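Local coordinates for protein putative P450-like enzyme (PDB 5Z9J) that binds heme b and probably acts as a cytochrome P450-type monooxygenase in bacterial secondary metabolism, at residues A[105-114]-A[129-140]; A[243-251]-A[382-393]. All coordinates share one frame; numbering follows the deposited sequence.

How the contacts relate
Both contacts involve helices of a cytochrome P450 fold, and their centres are about 17 Å apart. Contact 1 pairs two helices in a partly buried seam, whereas contact 2 is buried and joins helix 240-255, the C-terminal half of the long central P450 helix, to the C-terminal loop. They meet where residues 129-140 pack against 243-251: Leu133 CD2 lies 4.0 Å from Ile246 CD1, and Ala131 CA 3.5 Å from Ala243 CB. Each approaches the cofactor, since Ile138 and Leu245 touch the heme, and the side chain of Met244 lies about 7 Å from it. At the far tip of contact 2, Val385 touches a bound tris(hydroxyethyl)aminomethane.

Contact 1 of 2, residues A[105-114]-A[129-140]; sequences RVHGIIHELL and FAAPLPLIMISD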
loop_
_atom_site.group_PDB
_atom_site.type_symbol
_atom_site.label_atom_id
_atom_site.label_comp_id
_atom_site.label_asym_id
_atom_site.label_seq_id
_atom_site.Cartn_x
_atom_site.Cartn_y
_atom_site.Cartn_z
ATOM N N ARG A 105 -3.815 -12.580 17.230
ATOM C CA ARG A 105 -3.782 -13.665 16.242
ATOM C C ARG A 105 -2.542 -13.717 15.358
ATOM O O ARG A 105 -2.218 -14.785 14.800
ATOM C CB ARG A 105 -5.006 -13.561 15.311
ATOM C CG ARG A 105 -6.356 -13.744 15.979
ATOM C CD ARG A 105 -7.469 -13.419 14.988
ATOM N NE ARG A 105 -8.365 -14.525 14.681
ATOM C CZ ARG A 105 -9.446 -14.402 13.907
ATOM N NH1 ARG A 105 -9.750 -13.223 13.366
ATOM N NH2 ARG A 105 -10.233 -15.447 13.670
ATOM N N VAL A 106 -1.859 -12.570 15.240
ATOM C CA VAL A 106 -0.807 -12.429 14.257
ATOM C C VAL A 106 0.349 -13.397 14.517
ATOM O O VAL A 106 0.930 -13.923 13.590
ATOM C CB VAL A 106 -0.306 -10.958 14.179
ATOM C CG1 VAL A 106 0.370 -10.526 15.465
ATOM C CG2 VAL A 106 0.608 -10.750 12.972
ATOM N N HIS A 107 0.670 -13.649 15.769
ATOM C CA HIS A 107 1.828 -14.474 16.072
ATOM C C HIS A 107 1.495 -15.922 15.742
ATOM O O HIS A 107 2.365 -16.698 15.304
ATOM C CB HIS A 107 2.269 -14.281 17.527
ATOM C CG HIS A 107 2.909 -12.948 17.761
ATOM N ND1 HIS A 107 4.277 -12.752 17.735
ATOM C CD2 HIS A 107 2.364 -11.727 17.964
ATOM C CE1 HIS A 107 4.545 -11.478 17.947
ATOM N NE2 HIS A 107 3.400 -10.831 18.089
ATOM N N GLY A 108 0.229 -16.273 15.967
ATOM C CA GLY A 108 -0.262 -17.599 15.628
ATOM C C GLY A 108 -0.161 -17.818 14.133
ATOM O O GLY A 108 0.333 -18.849 13.691
ATOM N N ILE A 109 -0.566 -16.818 13.349
ATOM C CA ILE A 109 -0.557 -16.940 11.889
ATOM C C ILE A 109 0.842 -17.066 11.330
ATOM O O ILE A 109 1.097 -17.886 10.426
ATOM C CB ILE A 109 -1.214 -15.717 11.210
ATOM C CG1 ILE A 109 -2.665 -15.595 11.660
ATOM C CG2 ILE A 109 -1.135 -15.834 9.704
ATOM C CD1 ILE A 109 -3.439 -16.921 11.480
ATOM N N ILE A 110 1.736 -16.253 11.896
ATOM C CA ILE A 110 3.127 -16.245 11.493
ATOM C C ILE A 110 3.829 -17.570 11.748
ATOM O O ILE A 110 4.491 -18.109 10.862
ATOM C CB ILE A 110 3.880 -15.137 12.229
ATOM C CG1 ILE A 110 3.475 -13.790 11.676
ATOM C CG2 ILE A 110 5.392 -15.325 12.078
ATOM C CD1 ILE A 110 3.920 -12.628 12.556
ATOM N N HIS A 111 3.674 -18.088 12.954
ATOM C CA HIS A 111 4.291 -19.364 13.297
ATOM C C HIS A 111 3.768 -20.474 12.424
ATOM O O HIS A 111 4.510 -21.370 12.039
ATOM C CB HIS A 111 4.045 -19.708 14.760
ATOM C CG HIS A 111 4.913 -18.941 15.698
ATOM N ND1 HIS A 111 6.284 -19.080 15.716
ATOM C CD2 HIS A 111 4.616 -17.997 16.622
ATOM C CE1 HIS A 111 6.794 -18.268 16.627
ATOM N NE2 HIS A 111 5.802 -17.596 17.189
ATOM N N GLU A 112 2.489 -20.386 12.103
ATOM C CA GLU A 112 1.806 -21.339 11.232
ATOM C C GLU A 112 2.357 -21.296 9.812
ATOM O O GLU A 112 2.583 -22.323 9.185
ATOM C CB GLU A 112 0.329 -21.022 11.231
ATOM C CG GLU A 112 -0.575 -22.166 11.026
ATOM C CD GLU A 112 -2.029 -21.716 11.075
ATOM O OE1 GLU A 112 -2.436 -21.140 12.114
ATOM O OE2 GLU A 112 -2.756 -21.931 10.081
ATOM N N LEU A 113 2.599 -20.094 9.312
ATOM C CA LEU A 113 3.234 -19.944 8.025
ATOM C C LEU A 113 4.640 -20.553 8.014
ATOM O O LEU A 113 5.011 -21.268 7.071
ATOM C CB LEU A 113 3.276 -18.473 7.630
ATOM C CG LEU A 113 1.919 -17.904 7.193
ATOM C CD1 LEU A 113 2.015 -16.407 6.981
ATOM C CD2 LEU A 113 1.442 -18.589 5.924
ATOM N N LEU A 114 5.441 -20.261 9.038
ATOM C CA LEU A 114 6.811 -20.735 9.003
ATOM C C LEU A 114 6.871 -22.243 9.232
ATOM O O LEU A 114 7.707 -22.943 8.656
ATOM C CB LEU A 114 7.655 -20.003 10.044
ATOM C CG LEU A 114 7.743 -18.545 9.586
ATOM C CD1 LEU A 114 8.458 -17.625 10.602
ATOM C CD2 LEU A 114 8.308 -18.408 8.150
ATOM N N PHE A 129 5.636 -16.296 2.714
ATOM C CA PHE A 129 5.478 -15.689 4.019
ATOM C C PHE A 129 4.963 -14.289 3.949
ATOM O O PHE A 129 3.926 -13.997 4.550
ATOM C CB PHE A 129 6.809 -15.721 4.764
ATOM C CG PHE A 129 6.737 -15.186 6.162
ATOM C CD1 PHE A 129 6.030 -15.873 7.140
ATOM C CD2 PHE A 129 7.383 -14.016 6.508
ATOM C CE1 PHE A 129 5.957 -15.405 8.443
ATOM C CE2 PHE A 129 7.317 -13.540 7.812
ATOM C CZ PHE A 129 6.590 -14.245 8.785
ATOM N N ALA A 130 5.702 -13.411 3.255
ATOM C CA ALA A 130 5.409 -12.024 3.368
ATOM C C ALA A 130 4.079 -11.646 2.753
ATOM O O ALA A 130 3.436 -10.729 3.292
ATOM C CB ALA A 130 6.566 -11.161 2.737
ATOM N N ALA A 131 3.656 -12.294 1.658
ATOM C CA ALA A 131 2.357 -11.977 1.054
ATOM C C ALA A 131 1.217 -12.658 1.753
ATOM O O ALA A 131 0.203 -11.996 2.012
ATOM C CB ALA A 131 2.292 -12.353 -0.427
ATOM N N PRO A 132 1.340 -13.965 2.049
ATOM C CA PRO A 132 0.177 -14.540 2.711
ATOM C C PRO A 132 -0.233 -13.924 4.048
ATOM O O PRO A 132 -1.469 -13.937 4.315
ATOM C CB PRO A 132 0.607 -15.991 2.945
ATOM C CG PRO A 132 1.630 -16.257 1.980
ATOM C CD PRO A 132 2.294 -15.011 1.639
ATOM N N LEU A 133 0.715 -13.438 4.854
ATOM C CA LEU A 133 0.417 -12.962 6.211
ATOM C C LEU A 133 -0.553 -11.756 6.235
ATOM O O LEU A 133 -1.648 -11.882 6.813
ATOM C CB LEU A 133 1.717 -12.646 6.990
ATOM C CG LEU A 133 1.486 -11.924 8.321
ATOM C CD1 LEU A 133 0.702 -12.856 9.307
ATOM C CD2 LEU A 133 2.783 -11.492 8.960
ATOM N N PRO A 134 -0.230 -10.632 5.542
ATOM C CA PRO A 134 -1.169 -9.494 5.539
ATOM C C PRO A 134 -2.479 -9.812 4.845
ATOM O O PRO A 134 -3.503 -9.263 5.218
ATOM C CB PRO A 134 -0.413 -8.426 4.757
ATOM C CG PRO A 134 0.637 -9.170 4.004
ATOM C CD PRO A 134 0.993 -10.319 4.781
ATOM N N LEU A 135 -2.450 -10.692 3.865
ATOM C CA LEU A 135 -3.672 -11.130 3.235
ATOM C C LEU A 135 -4.556 -11.881 4.249
ATOM O O LEU A 135 -5.767 -11.663 4.331
ATOM C CB LEU A 135 -3.387 -12.023 2.028
ATOM C CG LEU A 135 -4.745 -12.483 1.431
ATOM C CD1 LEU A 135 -5.584 -11.244 1.057
ATOM C CD2 LEU A 135 -4.629 -13.432 0.281
ATOM N N ILE A 136 -3.961 -12.807 4.979
ATOM C CA ILE A 136 -4.692 -13.568 5.976
ATOM C C ILE A 136 -5.284 -12.667 7.083
ATOM O O ILE A 136 -6.451 -12.841 7.484
ATOM C CB ILE A 136 -3.824 -14.662 6.593
ATOM C CG1 ILE A 136 -3.543 -15.755 5.559
ATOM C CG2 ILE A 136 -4.520 -15.306 7.802
ATOM C CD1 ILE A 136 -2.506 -16.785 6.019
ATOM N N MET A 137 -4.492 -11.712 7.548
ATOM C CA MET A 137 -4.889 -10.782 8.604
ATOM C C MET A 137 -6.089 -9.963 8.218
ATOM O O MET A 137 -6.962 -9.698 9.055
ATOM C CB MET A 137 -3.736 -9.837 8.974
ATOM C CG MET A 137 -2.600 -10.490 9.746
ATOM S SD MET A 137 -3.086 -11.170 11.356
ATOM C CE MET A 137 -3.422 -9.707 12.328
ATOM N N ILE A 138 -6.103 -9.477 6.980
ATOM C CA ILE A 138 -7.211 -8.658 6.542
ATOM C C ILE A 138 -8.426 -9.548 6.298
ATOM O O ILE A 138 -9.519 -9.154 6.567
ATOM C CB ILE A 138 -6.903 -7.863 5.289
ATOM C CG1 ILE A 138 -5.698 -6.919 5.565
ATOM C CG2 ILE A 138 -8.059 -6.959 4.962
ATOM C CD1 ILE A 138 -5.259 -6.174 4.328
ATOM N N SER A 139 -8.196 -10.741 5.790
ATOM C CA SER A 139 -9.313 -11.664 5.518
ATOM C C SER A 139 -10.022 -11.990 6.821
ATOM O O SER A 139 -11.240 -11.854 6.898
ATOM C CB SER A 139 -8.795 -12.914 4.816
ATOM O OG SER A 139 -8.125 -12.564 3.610
ATOM N N ASP A 140 -9.265 -12.299 7.865
ATOM C CA ASP A 140 -9.835 -12.577 9.171
ATOM C C ASP A 140 -10.528 -11.339 9.723
ATOM O O ASP A 140 -11.627 -11.434 10.237
ATOM C CB ASP A 140 -8.756 -13.006 10.162
ATOM C CG ASP A 140 -8.186 -14.347 9.847
ATOM O OD1 ASP A 140 -8.786 -15.044 9.013
ATOM O OD2 ASP A 140 -7.131 -14.702 10.403
#
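Leu113 and Leu133 interlock where the D and E helices of the P450 four-helix bundle pack; the axes of 105-114 and 132-140, which lie on these helices, approach to 10.2 Å and run roughly antiparallel (139°). The packing is knobs-into-holes in both directions. Leu113 sits among Phe129, Pro132, Leu133 and Ile136, and Leu133 enters the hole formed by Val106, Ile109, Ile110 and Leu113. Leu133 has CG anti to the backbone N (chi1 170°), and this torsion brings its forked end up to residues 105-114. There CD1 presses on Ile109 CG2 at 3.5 Å, while CD2 meets Ile110 CG1 at 3.6 Å; a branched leucine thus serves two neighbours at once.

Phe129 closes one end of the seam. Ile110 CG2 approaches the ring edge in its plane, 3.7 Å from CZ, and Leu113 CB comes to the same rim near CD1. Leu114 CD2 reaches CD1 of the ring obliquely, at 3.6 Å. Farther along, the unbranched, pliable chain of Met137 bends at chi2 and chi3, bringing CE to 3.8 Å from Val106 CB. Helix 350-367 adds a further neighbour, with Leu364 against Phe129.

At the opposite end Arg105 extends past Asp140, its NH1 3.4 Å from Asp140 CB. Asp140 OD2 lies over one face of the guanidinium, 4.2 Å from NH1, and no N-H points at it. The other carboxylate oxygen, OD1, makes a salt bridge to Arg149. Since no hydrogen bond crosses between the two segments, their adhesion rests on the interlocking of apolar chains, with Phe129 closing one end and Arg105 probably adding a modest electrostatic attraction to a carboxylate already paired with Arg149.

Contact 2 of 2, residues A[243-251]-A[382-393]; sequences AMLIANTML and LQVVDASGVATL
The backbone of the C-terminal loop runs close against helix 240-255, part of the long central P450 helix, with Gly389 CA 5.4 Å from Met244 CA, in the core beside the heme. The loop folds back through a type I turn from Val384 to Ala387, and Gly389 O accepts a bond from Leu382 N. Met244 lies over the glycine, SD 3.5 Å from Gly389 CA, where a beta carbon would strike the sulfur; its methyl, turned by chi3 (-66°), touches Leu382 CD2 and Ala387 CB. Asn248 supplies the polar link: its OD1 accepts Val390 N in the carbonyl plane at 3.1 Å, with an N-H...O angle of 150°, and ND2 gives Ser388 O a weak bond and Met281 O another weak one. A leucine here is likely to leave the buried Val390 N-H without this acceptor and the loop less firmly held to the helix. Asparagine suits the place because one amide can both accept from and donate to a passing backbone. Leu393 lays CD2 3.5 Å from Ala247 O. Val390 then divides its branches, CG1 to Leu251 CD2 at 3.6 Å and CG2 to the small methyl of Ala247, a tight 3.4 Å from CG2 to CB.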
loop_
_atom_site.group_PDB
_atom_site.type_symbol
_atom_site.label_atom_id
_atom_site.label_comp_id
_atom_site.label_asym_id
_atom_site.label_seq_id
_atom_site.Cartn_x
_atom_site.Cartn_y
_atom_site.Cartn_z
ATOM N N ALA A 243 3.225 -6.828 2.388
ATOM C CA ALA A 243 4.107 -7.926 1.990
ATOM C C ALA A 243 5.473 -7.328 1.641
ATOM O O ALA A 243 6.527 -7.855 2.030
ATOM C CB ALA A 243 3.555 -8.683 0.840
ATOM N N MET A 244 5.442 -6.234 0.899
ATOM C CA MET A 244 6.698 -5.580 0.503
ATOM C C MET A 244 7.500 -4.964 1.635
ATOM O O MET A 244 8.727 -5.004 1.618
ATOM C CB MET A 244 6.449 -4.481 -0.542
ATOM C CG MET A 244 6.353 -5.041 -1.945
ATOM S SD MET A 244 5.967 -3.836 -3.252
ATOM C CE MET A 244 4.309 -3.349 -2.806
ATOM N N LEU A 245 6.828 -4.297 2.569
ATOM C CA LEU A 245 7.502 -3.766 3.713
ATOM C C LEU A 245 8.246 -4.904 4.426
ATOM O O LEU A 245 9.378 -4.759 4.861
ATOM C CB LEU A 245 6.518 -3.119 4.663
ATOM C CG LEU A 245 7.171 -2.631 5.954
ATOM C CD1 LEU A 245 8.375 -1.626 5.668
ATOM C CD2 LEU A 245 6.177 -2.026 6.883
ATOM N N ILE A 246 7.576 -6.039 4.626
ATOM C CA ILE A 246 8.225 -7.155 5.298
ATOM C C ILE A 246 9.413 -7.670 4.465
ATOM O O ILE A 246 10.560 -7.766 4.946
ATOM C CB ILE A 246 7.202 -8.362 5.607
ATOM C CG1 ILE A 246 6.146 -7.933 6.657
ATOM C CG2 ILE A 246 7.990 -9.572 6.094
ATOM C CD1 ILE A 246 4.832 -8.905 6.742
ATOM N N ALA A 247 9.196 -7.891 3.183
ATOM C CA ALA A 247 10.243 -8.458 2.360
ATOM C C ALA A 247 11.381 -7.424 2.081
ATOM O O ALA A 247 12.543 -7.765 2.168
ATOM C CB ALA A 247 9.653 -8.978 1.097
ATOM N N ASN A 248 11.029 -6.184 1.793
ATOM C CA ASN A 248 12.078 -5.128 1.589
ATOM C C ASN A 248 12.963 -5.042 2.777
ATOM O O ASN A 248 14.207 -4.906 2.653
ATOM C CB ASN A 248 11.449 -3.757 1.415
ATOM C CG ASN A 248 10.681 -3.621 0.154
ATOM O OD1 ASN A 248 10.767 -4.451 -0.747
ATOM N ND2 ASN A 248 9.876 -2.596 0.090
ATOM N N THR A 249 12.339 -5.136 3.958
ATOM C CA THR A 249 13.069 -5.001 5.202
ATOM C C THR A 249 14.103 -6.135 5.385
ATOM O O THR A 249 15.297 -5.867 5.677
ATOM C CB THR A 249 12.140 -4.899 6.429
ATOM O OG1 THR A 249 11.287 -3.736 6.331
ATOM C CG2 THR A 249 12.968 -4.841 7.692
ATOM N N MET A 250 13.699 -7.379 5.149
ATOM C CA MET A 250 14.637 -8.477 5.199
ATOM C C MET A 250 15.711 -8.359 4.119
ATOM O O MET A 250 16.849 -8.744 4.356
ATOM C CB MET A 250 13.915 -9.823 5.038
ATOM C CG MET A 250 12.798 -10.030 6.047
ATOM S SD MET A 250 13.224 -9.682 7.788
ATOM C CE MET A 250 14.506 -10.896 8.102
ATOM N N LEU A 251 15.356 -7.859 2.933
ATOM C CA LEU A 251 16.335 -7.653 1.859
ATOM C C LEU A 251 17.381 -6.616 2.244
ATOM O O LEU A 251 18.570 -6.783 1.952
ATOM C CB LEU A 251 15.658 -7.199 0.584
ATOM C CG LEU A 251 16.616 -6.716 -0.493
ATOM C CD1 LEU A 251 17.436 -7.880 -1.045
ATOM C CD2 LEU A 251 15.883 -6.015 -1.641
ATOM N N LEU A 382 8.550 -5.542 -7.911
ATOM C CA LEU A 382 7.175 -5.509 -8.396
ATOM C C LEU A 382 7.065 -4.592 -9.626
ATOM O O LEU A 382 7.624 -3.481 -9.668
ATOM C CB LEU A 382 6.229 -5.083 -7.287
ATOM C CG LEU A 382 4.738 -5.142 -7.619
ATOM C CD1 LEU A 382 4.363 -6.591 -7.801
ATOM C CD2 LEU A 382 3.921 -4.547 -6.483
ATOM N N GLN A 383 6.426 -5.133 -10.660
ATOM C CA GLN A 383 6.336 -4.501 -11.976
ATOM C C GLN A 383 5.240 -3.436 -12.026
ATOM O O GLN A 383 4.463 -3.371 -12.965
ATOM C CB GLN A 383 6.018 -5.593 -13.003
ATOM C CG GLN A 383 7.072 -6.680 -13.032
ATOM C CD GLN A 383 8.406 -6.144 -13.463
ATOM O OE1 GLN A 383 8.614 -5.862 -14.642
ATOM N NE2 GLN A 383 9.300 -5.930 -12.500
ATOM N N VAL A 384 5.221 -2.564 -11.030
ATOM C CA VAL A 384 4.183 -1.567 -10.937
ATOM C C VAL A 384 4.814 -0.235 -10.589
ATOM O O VAL A 384 5.514 -0.151 -9.587
ATOM C CB VAL A 384 3.174 -1.952 -9.865
ATOM C CG1 VAL A 384 2.147 -0.876 -9.729
ATOM C CG2 VAL A 384 2.508 -3.296 -10.218
ATOM N N VAL A 385 4.516 0.802 -11.363
ATOM C CA VAL A 385 5.297 2.026 -11.287
ATOM C C VAL A 385 5.089 2.770 -9.955
ATOM O O VAL A 385 6.002 3.485 -9.507
ATOM C CB VAL A 385 5.016 2.956 -12.498
ATOM C CG1 VAL A 385 3.607 3.564 -12.433
ATOM C CG2 VAL A 385 6.084 4.041 -12.588
ATOM N N ASP A 386 3.927 2.629 -9.295
ATOM C CA ASP A 386 3.737 3.411 -8.067
ATOM C C ASP A 386 4.155 2.650 -6.814
ATOM O O ASP A 386 3.895 3.051 -5.700
ATOM C CB ASP A 386 2.295 3.969 -7.965
ATOM C CG ASP A 386 1.215 2.897 -8.037
ATOM O OD1 ASP A 386 1.486 1.785 -8.544
ATOM O OD2 ASP A 386 0.067 3.196 -7.644
ATOM N N ALA A 387 4.878 1.568 -7.020
ATOM C CA ALA A 387 5.369 0.737 -5.938
ATOM C C ALA A 387 6.853 0.447 -6.055
ATOM O O ALA A 387 7.346 0.039 -7.120
ATOM C CB ALA A 387 4.585 -0.603 -5.875
ATOM N N SER A 388 7.547 0.613 -4.936
ATOM C CA SER A 388 8.923 0.294 -4.900
ATOM C C SER A 388 9.115 -0.858 -3.891
ATOM O O SER A 388 9.224 -0.655 -2.670
ATOM C CB SER A 388 9.698 1.576 -4.539
ATOM O OG SER A 388 11.060 1.334 -4.365
ATOM N N GLY A 389 9.197 -2.085 -4.402
ATOM C CA GLY A 389 9.408 -3.216 -3.517
ATOM C C GLY A 389 9.628 -4.520 -4.257
ATOM O O GLY A 389 9.455 -4.555 -5.463
ATOM N N VAL A 390 10.005 -5.576 -3.532
ATOM C CA VAL A 390 10.361 -6.846 -4.140
ATOM C C VAL A 390 9.069 -7.654 -4.381
ATOM O O VAL A 390 8.158 -7.541 -3.597
ATOM C CB VAL A 390 11.328 -7.659 -3.267
ATOM C CG1 VAL A 390 12.696 -6.905 -3.080
ATOM C CG2 VAL A 390 10.709 -7.995 -1.927
ATOM N N ALA A 391 8.982 -8.326 -5.524
ATOM C CA ALA A 391 7.874 -9.258 -5.835
ATOM C C ALA A 391 8.229 -10.714 -5.497
ATOM O O ALA A 391 7.348 -11.555 -5.200
ATOM C CB ALA A 391 7.500 -9.142 -7.310
ATOM N N THR A 392 9.524 -10.994 -5.545
ATOM C CA THR A 392 10.082 -12.313 -5.248
ATOM C C THR A 392 11.287 -12.136 -4.392
ATOM O O THR A 392 12.140 -11.274 -4.690
ATOM C CB THR A 392 10.551 -13.056 -6.524
ATOM O OG1 THR A 392 11.583 -12.274 -7.173
ATOM C CG2 THR A 392 9.440 -13.249 -7.471
ATOM N N LEU A 393 11.405 -12.923 -3.328
ATOM C CA LEU A 393 12.646 -12.865 -2.565
ATOM C C LEU A 393 13.097 -14.252 -2.170
ATOM O O LEU A 393 12.799 -14.711 -1.048
ATOM C CB LEU A 393 12.491 -11.960 -1.336
ATOM C CG LEU A 393 13.731 -11.753 -0.464
ATOM C CD1 LEU A 393 14.957 -11.281 -1.251
ATOM C CD2 LEU A 393 13.371 -10.778 0.660
#